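Glucoamylase (Thermoanaerobacterium thermosaccharolyticum, PDB 1LF6) hydrolyses terminal alpha-1,4-linked glucose residues from the non-reducing ends of starch-type chains, probably releasing beta-D-glucose, as a family 15 glycoside hydrolase. Local coordinates at residues D278-Y283 with L305-D310; D400-S405 with K419-F424; I563-P568 with S572-N577; L601-R606 with V621-K626; K615-Y620 with V660-S665. All blocks are in the same frame, centred on the assembly; numbering follows the deposited sequence.

In the fold
From the N terminus the chain first runs through the strands of the beta sandwich, the last of them 243-251; the five contacts follow. Contact 1 closes a loop of 21 residues where helix 269-284 meets the end of helix 296-306, at the passage into the (alpha/alpha) barrel. Contact 2 then closes the hairpin of helices 395-407 and 414-428, its centre about 29 Å from that of contact 1. Contact 3 closes the tight beta hairpin at 563-577. Contacts 4 and 5 cross: 615-620 falls between 601-606 and 621-626, while 660-665 lies beyond 621-626, so the segments alternate. Both use helix 618-627, joining it to helices 600-612 and 653-668. Contact 3 touches both, so these three form one cluster.

Contact 1: residues D278-Y283 with L305-D310; sequences DEWTKY and LKASED
Lys306 lies across the ring of Tyr283 where helix 269-284, which comes after the last strand of the beta sandwich (243-251), packs against the C-terminal end of helix 296-306 in the (alpha/alpha) barrel. The tight part is aliphatic on aromatic. The lysine chain lies over one face of the phenol, although the exact closeness of its CG is doubtful. With its CG anti to the backbone N (chi1 171°), Tyr283 sends the ring out from its helix to meet this chain. The lysine bends at chi2 (-66°), which carries CE along the ring as well, with Lys306 CE 3.8 Å from Tyr283 CE2. At its end the contact is looser: Lys306 NZ stands 5.6 Å from the ring centroid, at most a weak cation-pi attraction, and the amine leads away from the helix that carries Tyr283. The lysine is partly exposed, whereas both aromatic residues are buried.

Polar ends of the rings are satisfied by other parts of the fold: Tyr283 OH bonds to Asp357 OD1, and Trp280 NE1 donates to the carbonyl oxygen of Thr42, a tie back to the beta domain. Ala307 is the second residue of the type I turn from Lys306 to Glu309, and Ala307 CB lies 4.0 Å from Trp280 CH2. That indole also presents its edge to the lysine, with Trp280 CZ3 3.9 Å from Lys306 CB.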
# COMPACT_ATOMS: atom_id res chain seq x y z
N ASP A 278 -16.93 -15.62 -3.86
CA ASP A 278 -16.48 -17.01 -4.00
C ASP A 278 -15.03 -17.10 -4.47
O ASP A 278 -14.27 -17.93 -3.99
CB ASP A 278 -17.37 -17.78 -4.99
CG ASP A 278 -18.79 -17.95 -4.50
OD1 ASP A 278 -18.99 -18.14 -3.28
OD2 ASP A 278 -19.72 -17.91 -5.34
N GLU A 279 -14.66 -16.25 -5.43
CA GLU A 279 -13.30 -16.26 -5.95
C GLU A 279 -12.29 -15.97 -4.85
O GLU A 279 -11.25 -16.62 -4.76
CB GLU A 279 -13.16 -15.24 -7.08
CG GLU A 279 -12.49 -15.80 -8.32
CD GLU A 279 -12.38 -14.79 -9.45
OE1 GLU A 279 -11.95 -15.18 -10.56
OE2 GLU A 279 -12.72 -13.61 -9.24
N TRP A 280 -12.61 -14.98 -4.02
CA TRP A 280 -11.73 -14.60 -2.92
C TRP A 280 -11.73 -15.66 -1.81
O TRP A 280 -10.70 -15.91 -1.19
CB TRP A 280 -12.17 -13.25 -2.34
CG TRP A 280 -11.51 -12.09 -3.01
CD1 TRP A 280 -12.12 -11.07 -3.68
CD2 TRP A 280 -10.10 -11.85 -3.10
NE1 TRP A 280 -11.17 -10.21 -4.19
CE2 TRP A 280 -9.92 -10.66 -3.84
CE3 TRP A 280 -8.97 -12.52 -2.62
CZ2 TRP A 280 -8.66 -10.13 -4.12
CZ3 TRP A 280 -7.71 -12.00 -2.89
CH2 TRP A 280 -7.57 -10.81 -3.64
N THR A 281 -12.89 -16.25 -1.56
CA THR A 281 -13.02 -17.27 -0.53
C THR A 281 -12.19 -18.49 -0.93
O THR A 281 -11.51 -19.10 -0.10
CB THR A 281 -14.49 -17.68 -0.34
OG1 THR A 281 -15.27 -16.52 -0.05
CG2 THR A 281 -14.64 -18.67 0.80
N LYS A 282 -12.25 -18.83 -2.21
CA LYS A 282 -11.51 -19.96 -2.75
C LYS A 282 -10.02 -19.79 -2.45
O LYS A 282 -9.33 -20.74 -2.07
CB LYS A 282 -11.71 -20.03 -4.26
CG LYS A 282 -10.90 -21.12 -4.95
CD LYS A 282 -11.06 -21.03 -6.45
CE LYS A 282 -10.30 -22.14 -7.14
NZ LYS A 282 -10.50 -22.09 -8.62
N TYR A 283 -9.52 -18.57 -2.63
CA TYR A 283 -8.12 -18.29 -2.37
C TYR A 283 -7.79 -18.42 -0.89
O TYR A 283 -6.79 -19.04 -0.54
CB TYR A 283 -7.74 -16.89 -2.85
CG TYR A 283 -6.36 -16.49 -2.40
CD1 TYR A 283 -6.17 -15.51 -1.42
CD2 TYR A 283 -5.23 -17.13 -2.91
CE1 TYR A 283 -4.89 -15.17 -0.97
CE2 TYR A 283 -3.95 -16.80 -2.48
CZ TYR A 283 -3.78 -15.82 -1.51
OH TYR A 283 -2.52 -15.48 -1.09
N LEU A 305 -2.43 -8.39 0.26
CA LEU A 305 -1.16 -8.65 -0.41
C LEU A 305 -1.45 -9.24 -1.79
O LEU A 305 -0.90 -8.79 -2.80
CB LEU A 305 -0.30 -9.63 0.40
CG LEU A 305 0.14 -9.14 1.79
CD1 LEU A 305 1.02 -10.19 2.44
CD2 LEU A 305 0.89 -7.80 1.66
N LYS A 306 -2.32 -10.23 -1.82
CA LYS A 306 -2.70 -10.89 -3.06
C LYS A 306 -3.21 -9.86 -4.06
O LYS A 306 -2.93 -9.95 -5.25
CB LYS A 306 -3.79 -11.92 -2.77
CG LYS A 306 -3.50 -13.29 -3.35
CD LYS A 306 -3.52 -13.25 -4.85
CE LYS A 306 -3.09 -14.58 -5.45
NZ LYS A 306 -3.18 -14.48 -6.92
N ALA A 307 -3.97 -8.89 -3.56
CA ALA A 307 -4.54 -7.84 -4.40
C ALA A 307 -3.56 -6.72 -4.76
O ALA A 307 -3.93 -5.77 -5.45
CB ALA A 307 -5.76 -7.25 -3.71
N SER A 308 -2.31 -6.84 -4.31
CA SER A 308 -1.31 -5.79 -4.58
C SER A 308 -0.36 -6.12 -5.73
O SER A 308 0.65 -5.44 -5.92
CB SER A 308 -0.50 -5.50 -3.31
OG SER A 308 -1.34 -4.97 -2.30
N GLU A 309 -0.68 -7.17 -6.48
CA GLU A 309 0.14 -7.57 -7.62
C GLU A 309 -0.43 -6.96 -8.90
O GLU A 309 -1.65 -6.86 -9.04
CB GLU A 309 0.13 -9.10 -7.75
CG GLU A 309 0.83 -9.64 -9.00
CD GLU A 309 0.69 -11.15 -9.16
OE1 GLU A 309 -0.43 -11.67 -8.98
OE2 GLU A 309 1.70 -11.81 -9.47
N ASP A 310 0.43 -6.54 -9.81
CA ASP A 310 -0.07 -6.02 -11.07
C ASP A 310 -0.58 -7.26 -11.80
O ASP A 310 -0.09 -8.36 -11.58
CB ASP A 310 1.03 -5.35 -11.90
CG ASP A 310 0.48 -4.74 -13.20
OD1 ASP A 310 -0.47 -3.93 -13.12
OD2 ASP A 310 1.01 -5.07 -14.28

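Contact 2: residues D400-S405 with K419-F424; sequences DPIILS and KPLADF
Pro401, Ile402 and Leu421 interlock between helices 395-407 and 414-428, consecutive antiparallel helices of the (alpha/alpha) barrel. The local axes come within 9.9 Å and their directions differ by 138°, well short of strict antiparallel; no hydrogen bond joins the two segments.

Apolar packing therefore makes the contact. Leu421 has CG anti to its carbonyl carbon (chi1 -70°), and its extended branch carries CD1 to the proline ring, which it meets at about a right angle. Ile402 and Leu421 run past each other in opposite directions, placing Ile402 CD1 3.9 Å from Leu421 CB. The same isoleucine methyl ends beside the next residue of the facing helix, with Ile402 CD1 4.3 Å from Ala422 CB. All four residues are buried, and Ala458 of helix 445-464 touches both Ile402 and Ala422.

The hydrogen bonds and the salt bridge among the two segments are each internal to one helix. Pro401 O is gripped twice, by Ser405 N at 3.0 Å and by Ser405 OG at 2.9 Å, the two donors approaching from opposite faces of the carbonyl plane. On the partly exposed side of the other helix, Asp423 OD2 receives Lys419 NZ (2.9 Å) on its syn lone pair, while Asp423 OD1 has an outside partner, Tyr474 OH.

The tightest carbon pair is Pro401 CG to Leu421 CD1 at 3.4 Å, closer than usual van der Waals contact.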
# COMPACT_ATOMS: atom_id res chain seq x y z
N ASP A 400 18.42 -9.69 -0.52
CA ASP A 400 17.12 -10.31 -0.30
C ASP A 400 16.66 -11.29 -1.38
O ASP A 400 16.15 -12.36 -1.06
CB ASP A 400 16.05 -9.24 -0.05
CG ASP A 400 16.24 -8.55 1.30
OD1 ASP A 400 16.91 -9.15 2.17
OD2 ASP A 400 15.72 -7.43 1.49
N PRO A 401 16.81 -10.92 -2.66
CA PRO A 401 16.36 -11.88 -3.67
C PRO A 401 17.14 -13.19 -3.61
O PRO A 401 16.61 -14.25 -3.95
CB PRO A 401 16.55 -11.11 -4.98
CG PRO A 401 17.53 -10.02 -4.63
CD PRO A 401 17.12 -9.62 -3.26
N ILE A 402 18.40 -13.13 -3.15
CA ILE A 402 19.21 -14.34 -3.03
C ILE A 402 18.67 -15.18 -1.89
O ILE A 402 18.54 -16.40 -2.02
CB ILE A 402 20.69 -14.03 -2.71
CG1 ILE A 402 21.33 -13.17 -3.80
CG2 ILE A 402 21.45 -15.35 -2.55
CD1 ILE A 402 22.75 -12.73 -3.47
N ILE A 403 18.36 -14.53 -0.78
CA ILE A 403 17.83 -15.22 0.39
C ILE A 403 16.51 -15.89 0.05
O ILE A 403 16.24 -17.01 0.48
CB ILE A 403 17.64 -14.23 1.58
CG1 ILE A 403 18.99 -13.58 1.92
CG2 ILE A 403 17.09 -14.97 2.80
CD1 ILE A 403 18.89 -12.49 2.97
N LEU A 404 15.68 -15.21 -0.75
CA LEU A 404 14.39 -15.76 -1.16
C LEU A 404 14.61 -16.96 -2.09
O LEU A 404 13.89 -17.95 -2.00
CB LEU A 404 13.57 -14.68 -1.88
CG LEU A 404 12.14 -15.05 -2.31
CD1 LEU A 404 11.33 -15.50 -1.12
CD2 LEU A 404 11.48 -13.84 -2.98
N SER A 405 15.59 -16.87 -2.98
CA SER A 405 15.88 -17.96 -3.89
C SER A 405 16.22 -19.21 -3.09
O SER A 405 15.84 -20.33 -3.44
CB SER A 405 17.06 -17.60 -4.80
OG SER A 405 16.69 -16.60 -5.73
N LYS A 419 24.26 -15.59 -8.78
CA LYS A 419 25.64 -15.23 -9.09
C LYS A 419 25.83 -13.75 -9.43
O LYS A 419 26.72 -13.10 -8.88
CB LYS A 419 26.18 -16.11 -10.23
CG LYS A 419 27.61 -15.81 -10.63
CD LYS A 419 28.27 -17.05 -11.25
CE LYS A 419 29.52 -16.68 -12.02
NZ LYS A 419 30.45 -15.82 -11.24
N PRO A 420 25.02 -13.19 -10.33
CA PRO A 420 25.23 -11.77 -10.62
C PRO A 420 25.07 -10.84 -9.41
O PRO A 420 25.84 -9.90 -9.23
CB PRO A 420 24.22 -11.47 -11.74
CG PRO A 420 23.18 -12.56 -11.57
CD PRO A 420 23.99 -13.77 -11.22
N LEU A 421 24.08 -11.12 -8.56
CA LEU A 421 23.87 -10.30 -7.37
C LEU A 421 24.96 -10.51 -6.34
O LEU A 421 25.42 -9.56 -5.71
CB LEU A 421 22.49 -10.58 -6.76
CG LEU A 421 21.29 -10.09 -7.57
CD1 LEU A 421 20.01 -10.46 -6.84
CD2 LEU A 421 21.38 -8.57 -7.77
N ALA A 422 25.37 -11.76 -6.15
CA ALA A 422 26.42 -12.08 -5.19
C ALA A 422 27.72 -11.40 -5.62
O ALA A 422 28.42 -10.82 -4.79
CB ALA A 422 26.62 -13.59 -5.09
N ASP A 423 28.03 -11.47 -6.91
CA ASP A 423 29.25 -10.86 -7.43
C ASP A 423 29.18 -9.34 -7.31
O ASP A 423 30.19 -8.68 -7.07
CB ASP A 423 29.47 -11.24 -8.90
CG ASP A 423 29.80 -12.73 -9.07
OD1 ASP A 423 30.34 -13.34 -8.13
OD2 ASP A 423 29.52 -13.26 -10.16
N PHE A 424 27.98 -8.79 -7.49
CA PHE A 424 27.81 -7.35 -7.39
C PHE A 424 28.04 -6.89 -5.95
O PHE A 424 28.72 -5.89 -5.71
CB PHE A 424 26.41 -6.95 -7.86
CG PHE A 424 26.15 -5.47 -7.83
CD1 PHE A 424 25.10 -4.95 -7.09
CD2 PHE A 424 26.97 -4.60 -8.54
CE1 PHE A 424 24.86 -3.58 -7.06
CE2 PHE A 424 26.75 -3.23 -8.51
CZ PHE A 424 25.69 -2.71 -7.77

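Contact 3: residues I563-P568 with S572-N577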
# COMPACT_ATOMS: atom_id res chain seq x y z
N ILE A 563 13.50 5.71 21.81
CA ILE A 563 12.50 5.75 20.75
C ILE A 563 11.36 4.75 20.86
O ILE A 563 10.76 4.36 19.85
CB ILE A 563 13.18 5.60 19.37
CG1 ILE A 563 14.02 4.32 19.33
CG2 ILE A 563 14.08 6.82 19.09
CD1 ILE A 563 14.67 4.05 17.98
N LYS A 564 11.06 4.34 22.08
CA LYS A 564 9.95 3.43 22.32
C LYS A 564 8.82 4.27 22.92
O LYS A 564 9.07 5.16 23.73
CB LYS A 564 10.33 2.32 23.30
CG LYS A 564 9.15 1.41 23.65
CD LYS A 564 9.49 0.39 24.73
CE LYS A 564 8.26 -0.46 25.03
NZ LYS A 564 8.47 -1.42 26.14
N VAL A 565 7.59 3.99 22.51
CA VAL A 565 6.44 4.71 23.05
C VAL A 565 5.30 3.72 23.30
O VAL A 565 4.93 2.95 22.42
CB VAL A 565 5.91 5.80 22.09
CG1 VAL A 565 4.62 6.40 22.65
CG2 VAL A 565 6.96 6.90 21.91
N ASP A 566 4.78 3.72 24.52
CA ASP A 566 3.65 2.86 24.88
C ASP A 566 2.37 3.62 24.58
O ASP A 566 1.94 4.46 25.38
CB ASP A 566 3.68 2.50 26.37
CG ASP A 566 4.62 1.36 26.68
OD1 ASP A 566 4.42 0.25 26.12
OD2 ASP A 566 5.56 1.56 27.48
N THR A 567 1.74 3.34 23.44
CA THR A 567 0.50 4.02 23.09
C THR A 567 -0.66 3.32 23.78
O THR A 567 -0.51 2.21 24.31
CB THR A 567 0.22 3.96 21.58
OG1 THR A 567 -0.17 2.63 21.24
CG2 THR A 567 1.46 4.34 20.78
N PRO A 568 -1.85 3.94 23.78
CA PRO A 568 -2.97 3.26 24.43
C PRO A 568 -3.43 2.02 23.65
O PRO A 568 -4.39 1.36 24.04
CB PRO A 568 -4.04 4.36 24.52
CG PRO A 568 -3.69 5.29 23.44
CD PRO A 568 -2.19 5.34 23.47
N SER A 572 5.08 0.75 20.36
CA SER A 572 5.59 0.89 19.00
C SER A 572 6.88 1.71 19.10
O SER A 572 7.18 2.28 20.15
CB SER A 572 4.59 1.57 18.07
OG SER A 572 4.95 1.33 16.71
N TRP A 573 7.63 1.77 18.01
CA TRP A 573 8.90 2.49 17.99
C TRP A 573 9.03 3.41 16.79
O TRP A 573 8.37 3.21 15.77
CB TRP A 573 10.06 1.49 17.95
CG TRP A 573 10.24 0.68 19.19
CD1 TRP A 573 11.22 0.85 20.12
CD2 TRP A 573 9.41 -0.39 19.67
NE1 TRP A 573 11.06 -0.05 21.15
CE2 TRP A 573 9.95 -0.82 20.90
CE3 TRP A 573 8.25 -1.02 19.17
CZ2 TRP A 573 9.38 -1.85 21.65
CZ3 TRP A 573 7.69 -2.05 19.92
CH2 TRP A 573 8.25 -2.45 21.15
N TYR A 574 9.88 4.43 16.91
CA TYR A 574 10.18 5.35 15.80
C TYR A 574 11.27 4.60 15.03
O TYR A 574 11.90 3.69 15.58
CB TYR A 574 10.80 6.66 16.30
CG TYR A 574 9.88 7.55 17.10
CD1 TYR A 574 8.98 8.40 16.47
CD2 TYR A 574 9.94 7.56 18.50
CE1 TYR A 574 8.15 9.24 17.21
CE2 TYR A 574 9.12 8.40 19.25
CZ TYR A 574 8.23 9.23 18.59
OH TYR A 574 7.42 10.07 19.33
N ARG A 575 11.51 4.98 13.78
CA ARG A 575 12.55 4.35 12.97
C ARG A 575 13.94 4.67 13.53
O ARG A 575 14.86 3.87 13.41
CB ARG A 575 12.48 4.85 11.53
CG ARG A 575 11.11 4.76 10.89
CD ARG A 575 11.02 5.80 9.77
NE ARG A 575 11.48 5.32 8.49
CZ ARG A 575 11.87 6.11 7.49
NH1 ARG A 575 12.27 5.58 6.35
NH2 ARG A 575 11.88 7.43 7.65
N TYR A 576 14.08 5.87 14.11
CA TYR A 576 15.34 6.33 14.70
C TYR A 576 15.11 7.72 15.28
O TYR A 576 14.14 8.39 14.92
CB TYR A 576 16.46 6.37 13.65
CG TYR A 576 16.14 7.21 12.43
CD1 TYR A 576 16.31 8.60 12.44
CD2 TYR A 576 15.66 6.62 11.26
CE1 TYR A 576 16.00 9.38 11.33
CE2 TYR A 576 15.34 7.39 10.14
CZ TYR A 576 15.51 8.77 10.18
OH TYR A 576 15.19 9.53 9.08
N ASN A 577 15.99 8.17 16.17
CA ASN A 577 15.83 9.49 16.78
C ASN A 577 15.93 10.60 15.74
O ASN A 577 16.77 10.54 14.85
CB ASN A 577 16.89 9.75 17.86
CG ASN A 577 17.61 8.50 18.30
OD1 ASN A 577 18.23 7.81 17.50
ND2 ASN A 577 17.53 8.21 19.60
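An antiparallel beta hairpin joins Ile563-Pro568 to Ser572-Asn577, directly after helix 550-562 in the catalytic (alpha/alpha) barrel domain. Three backbone bonds define it. Val565 and Ser572 form a hydrogen-bonded pair, with Val565 N 2.9 Å from Ser572 O and Ser572 N 3.0 Å from Val565 O; the first runs nearly along the C=O axis (171°). Beyond the non-hydrogen-bonded pair Lys564-Trp573, Tyr574 N donates to Ile563 O at 3.1 Å in the carbonyl plane.

On one face of the hairpin Lys564 and Trp573 lie side by side, pointing the same way. The lysine has CG anti to its backbone N (chi1 176°) and extends beyond it, so that its methylenes follow the indole: Lys564 CG stands 3.3 Å above the Trp573 ring plane, and CD and CE reach Trp573 CZ2. The indole N-H is held by Asp560 OD1. On the face of Val565 and Ser572, the valine side chain crosses that of Tyr574 obliquely, Val565 CG2 lying 3.7 Å from Tyr574 CE2, while Tyr574 OH bonds to Glu640 OE1. Farther along, Ile563 CG2 packs at 3.8 Å against Asn577 ND2; Asn577 OD1 accepts from Val532 N.

The segment then heads toward the active site, the side chain of Tyr576 lying about 6 Å from that of Glu435, the probable proton acceptor. Trp573 packs against Val559 of helix 550-562 and Tyr620 of helix 618-627, and Ser572 OG bonds to Thr603 of helix 600-612.

Contact 4: residues L601-R606 with V621-K626; sequences LLTGER and VKAMEK
Met624 turns CG anti to its carbonyl carbon (chi1 -74°), and a nearly extended chi2 (-162°) carries its sulfur on to Gly604; a bend about the CG-SD bond turns CE aside. The methyl of Thr603, anti to the backbone N, is directed at helix 618-627.

The sulfur rests on bare backbone, with Met624 SD 3.5 Å from Gly604 CA and 3.8 Å from Gly604 N. Beside it, Thr603 CG2 meets Ala623 CB at 3.9 Å and Met624 CG at 4.2 Å, the threonine and methionine chains sliding past each other in opposite directions. With glycine, alanine and threonine at the interface, the local axes are 9.2 Å apart and 166° in direction, nearly antiparallel, as in the helical hairpins of the (alpha/alpha) barrel. No hydrogen bond spans the segments.

The buried Thr603 hydroxyl instead bonds to Pro571 O, tying helix 600-612 to strand 570-573. Helix 653-668 packs alongside both partners, Trp654 touching Leu601 and Leu662 touching Val621.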
# COMPACT_ATOMS: atom_id res chain seq x y z
N LEU A 601 4.91 -1.48 11.94
CA LEU A 601 5.83 -2.42 11.32
C LEU A 601 6.92 -2.78 12.33
O LEU A 601 7.29 -3.94 12.47
CB LEU A 601 6.49 -1.80 10.08
CG LEU A 601 7.72 -2.50 9.49
CD1 LEU A 601 7.37 -3.90 9.02
CD2 LEU A 601 8.27 -1.67 8.33
N LEU A 602 7.43 -1.77 13.03
CA LEU A 602 8.48 -1.99 14.02
C LEU A 602 7.97 -2.70 15.27
O LEU A 602 8.75 -3.29 16.02
CB LEU A 602 9.16 -0.67 14.36
CG LEU A 602 9.82 -0.06 13.12
CD1 LEU A 602 10.51 1.25 13.48
CD2 LEU A 602 10.81 -1.07 12.53
N THR A 603 6.67 -2.64 15.50
CA THR A 603 6.07 -3.34 16.64
C THR A 603 6.14 -4.82 16.28
O THR A 603 6.46 -5.67 17.12
CB THR A 603 4.60 -2.94 16.85
OG1 THR A 603 4.53 -1.58 17.28
CG2 THR A 603 3.94 -3.84 17.90
N GLY A 604 5.83 -5.12 15.03
CA GLY A 604 5.87 -6.49 14.55
C GLY A 604 7.29 -7.03 14.56
O GLY A 604 7.52 -8.17 14.97
N GLU A 605 8.25 -6.22 14.11
CA GLU A 605 9.64 -6.67 14.10
C GLU A 605 10.16 -6.95 15.51
O GLU A 605 10.93 -7.88 15.70
CB GLU A 605 10.54 -5.66 13.38
CG GLU A 605 10.38 -5.67 11.86
CD GLU A 605 11.52 -4.98 11.12
OE1 GLU A 605 11.45 -4.87 9.88
OE2 GLU A 605 12.50 -4.55 11.78
N ARG A 606 9.74 -6.15 16.49
CA ARG A 606 10.17 -6.37 17.86
C ARG A 606 9.57 -7.68 18.36
O ARG A 606 10.21 -8.44 19.09
CB ARG A 606 9.72 -5.24 18.79
CG ARG A 606 9.86 -5.58 20.27
CD ARG A 606 11.33 -5.82 20.69
NE ARG A 606 12.00 -4.55 20.92
CZ ARG A 606 12.41 -4.13 22.11
NH1 ARG A 606 13.01 -2.95 22.22
NH2 ARG A 606 12.26 -4.88 23.19
N VAL A 621 1.42 -9.20 18.86
CA VAL A 621 0.41 -9.58 17.87
C VAL A 621 -0.82 -8.72 18.17
O VAL A 621 -1.39 -8.09 17.27
CB VAL A 621 0.04 -11.09 17.98
CG1 VAL A 621 -1.19 -11.39 17.15
CG2 VAL A 621 1.21 -11.95 17.50
N LYS A 622 -1.23 -8.69 19.43
CA LYS A 622 -2.39 -7.91 19.85
C LYS A 622 -2.24 -6.42 19.56
O LYS A 622 -3.20 -5.76 19.18
CB LYS A 622 -2.67 -8.12 21.34
CG LYS A 622 -3.11 -9.54 21.69
CD LYS A 622 -4.42 -9.88 21.00
CE LYS A 622 -4.69 -11.38 21.01
NZ LYS A 622 -4.61 -11.93 22.39
N ALA A 623 -1.03 -5.89 19.73
CA ALA A 623 -0.79 -4.48 19.46
C ALA A 623 -1.00 -4.17 17.98
O ALA A 623 -1.64 -3.18 17.62
CB ALA A 623 0.62 -4.10 19.88
N MET A 624 -0.45 -5.01 17.11
CA MET A 624 -0.62 -4.79 15.68
C MET A 624 -2.09 -4.85 15.30
O MET A 624 -2.55 -4.08 14.44
CB MET A 624 0.18 -5.82 14.87
CG MET A 624 1.69 -5.58 14.87
SD MET A 624 2.54 -6.45 13.54
CE MET A 624 2.24 -5.37 12.17
N GLU A 625 -2.84 -5.74 15.94
CA GLU A 625 -4.27 -5.88 15.65
C GLU A 625 -5.03 -4.61 16.00
O GLU A 625 -5.90 -4.18 15.25
CB GLU A 625 -4.85 -7.09 16.40
CG GLU A 625 -4.35 -8.41 15.85
CD GLU A 625 -4.72 -9.61 16.70
OE1 GLU A 625 -4.31 -10.73 16.33
OE2 GLU A 625 -5.41 -9.44 17.73
N LYS A 626 -4.69 -4.01 17.14
CA LYS A 626 -5.34 -2.79 17.57
C LYS A 626 -4.90 -1.59 16.73
O LYS A 626 -5.65 -0.62 16.59
CB LYS A 626 -5.05 -2.54 19.06
CG LYS A 626 -5.47 -3.70 19.97
CD LYS A 626 -5.07 -3.45 21.41
CE LYS A 626 -5.21 -4.72 22.26
NZ LYS A 626 -6.58 -5.27 22.20

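Contact 5: residues K615-Y620 with V660-S665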
# COMPACT_ATOMS: atom_id res chain seq x y z
N LYS A 615 10.57 -15.66 24.11
CA LYS A 615 9.51 -15.07 24.92
C LYS A 615 8.19 -14.98 24.18
O LYS A 615 8.16 -15.10 22.95
CB LYS A 615 9.93 -13.68 25.40
CG LYS A 615 11.27 -13.68 26.09
CD LYS A 615 11.50 -12.41 26.88
CE LYS A 615 12.88 -12.44 27.50
NZ LYS A 615 13.10 -13.70 28.26
N ASP A 616 7.11 -14.76 24.92
CA ASP A 616 5.78 -14.67 24.32
C ASP A 616 5.70 -13.38 23.51
O ASP A 616 6.14 -12.33 23.96
CB ASP A 616 4.71 -14.66 25.42
CG ASP A 616 3.31 -14.86 24.86
OD1 ASP A 616 2.33 -14.60 25.60
OD2 ASP A 616 3.17 -15.29 23.70
N ALA A 617 5.14 -13.48 22.31
CA ALA A 617 5.01 -12.32 21.44
C ALA A 617 3.55 -11.90 21.27
O ALA A 617 3.25 -10.96 20.53
CB ALA A 617 5.63 -12.62 20.09
N THR A 618 2.65 -12.60 21.95
CA THR A 618 1.22 -12.31 21.87
C THR A 618 0.89 -10.82 22.02
O THR A 618 0.11 -10.27 21.25
CB THR A 618 0.43 -13.13 22.91
OG1 THR A 618 0.66 -14.52 22.68
CG2 THR A 618 -1.07 -12.86 22.78
N PRO A 619 1.49 -10.13 23.00
CA PRO A 619 1.19 -8.71 23.15
C PRO A 619 1.55 -7.88 21.91
O PRO A 619 0.94 -6.84 21.65
CB PRO A 619 1.98 -8.30 24.39
CG PRO A 619 3.07 -9.32 24.47
CD PRO A 619 2.38 -10.59 24.08
N TYR A 620 2.54 -8.34 21.15
CA TYR A 620 2.94 -7.64 19.93
C TYR A 620 1.94 -7.98 18.83
O TYR A 620 1.65 -7.15 17.97
CB TYR A 620 4.36 -8.04 19.52
CG TYR A 620 5.37 -7.60 20.55
CD1 TYR A 620 5.88 -6.30 20.55
CD2 TYR A 620 5.74 -8.45 21.59
CE1 TYR A 620 6.73 -5.86 21.56
CE2 TYR A 620 6.58 -8.02 22.61
CZ TYR A 620 7.07 -6.72 22.59
OH TYR A 620 7.88 -6.28 23.62
N VAL A 660 1.35 -11.04 9.38
CA VAL A 660 1.12 -12.43 9.02
C VAL A 660 2.24 -13.32 9.57
O VAL A 660 1.98 -14.33 10.22
CB VAL A 660 1.04 -12.60 7.49
CG1 VAL A 660 1.02 -14.08 7.11
CG2 VAL A 660 -0.22 -11.93 6.98
N ILE A 661 3.48 -12.94 9.31
CA ILE A 661 4.63 -13.71 9.76
C ILE A 661 4.72 -13.77 11.29
O ILE A 661 5.08 -14.81 11.85
CB ILE A 661 5.94 -13.13 9.17
CG1 ILE A 661 5.95 -13.37 7.65
CG2 ILE A 661 7.16 -13.78 9.81
CD1 ILE A 661 6.99 -12.57 6.90
N LEU A 662 4.38 -12.67 11.96
CA LEU A 662 4.43 -12.63 13.42
C LEU A 662 3.33 -13.51 14.01
O LEU A 662 3.57 -14.29 14.93
CB LEU A 662 4.23 -11.19 13.91
CG LEU A 662 4.06 -11.02 15.42
CD1 LEU A 662 5.30 -11.56 16.12
CD2 LEU A 662 3.82 -9.56 15.76
N PHE A 663 2.12 -13.34 13.48
CA PHE A 663 0.96 -14.11 13.90
C PHE A 663 1.28 -15.61 13.84
O PHE A 663 1.06 -16.34 14.81
CB PHE A 663 -0.22 -13.78 12.98
CG PHE A 663 -1.44 -14.63 13.22
CD1 PHE A 663 -2.21 -14.45 14.36
CD2 PHE A 663 -1.80 -15.62 12.31
CE1 PHE A 663 -3.33 -15.25 14.60
CE2 PHE A 663 -2.92 -16.43 12.54
CZ PHE A 663 -3.68 -16.24 13.68
N ALA A 664 1.79 -16.05 12.70
CA ALA A 664 2.14 -17.46 12.49
C ALA A 664 3.33 -17.89 13.35
O ALA A 664 3.34 -18.99 13.91
CB ALA A 664 2.45 -17.69 11.01
N SER A 665 4.33 -17.02 13.44
CA SER A 665 5.52 -17.33 14.23
C SER A 665 5.19 -17.47 15.70
O SER A 665 5.74 -18.33 16.38
CB SER A 665 6.59 -16.23 14.05
OG SER A 665 7.08 -16.19 12.72
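The start of helix 618-627 and the residue before it meet helix 653-668 of the (alpha/alpha) barrel; between the two segments, Leu662 makes all the contacts on its side. Leu662 holds CG anti to its backbone N (chi1 172°), directing CD1 to the loop residue Ala617 and CD2 to the backbone and CB of Tyr620 in the helix. Leu662 CD1 meets Ala617 CB at 4.1 Å, and Leu662 CD2 lies 3.9 Å from Tyr620 O and 4.1 Å from Tyr620 CB. No hydrogen bond crosses the segments; the tyrosine ring itself leads away from the leucine.

Just before the helix, Asp616 provides a capping bond, weak by length: Thr618 N to Asp616 OD2 is 3.3 Å. In the opposing helix Ile661 O takes two donors from opposite faces of its plane, Ser665 N at 2.8 Å and Ser665 OG at 2.6 Å.

Asn666, one residue beyond the second segment, bonds to Thr618 OG1 and so ties the helix start to helix 653-668. Helix 600-612 touches both segments, Ile611 meeting Ala617, Arg606 meeting Tyr620, and Met608 meeting Ile661 and Ser665.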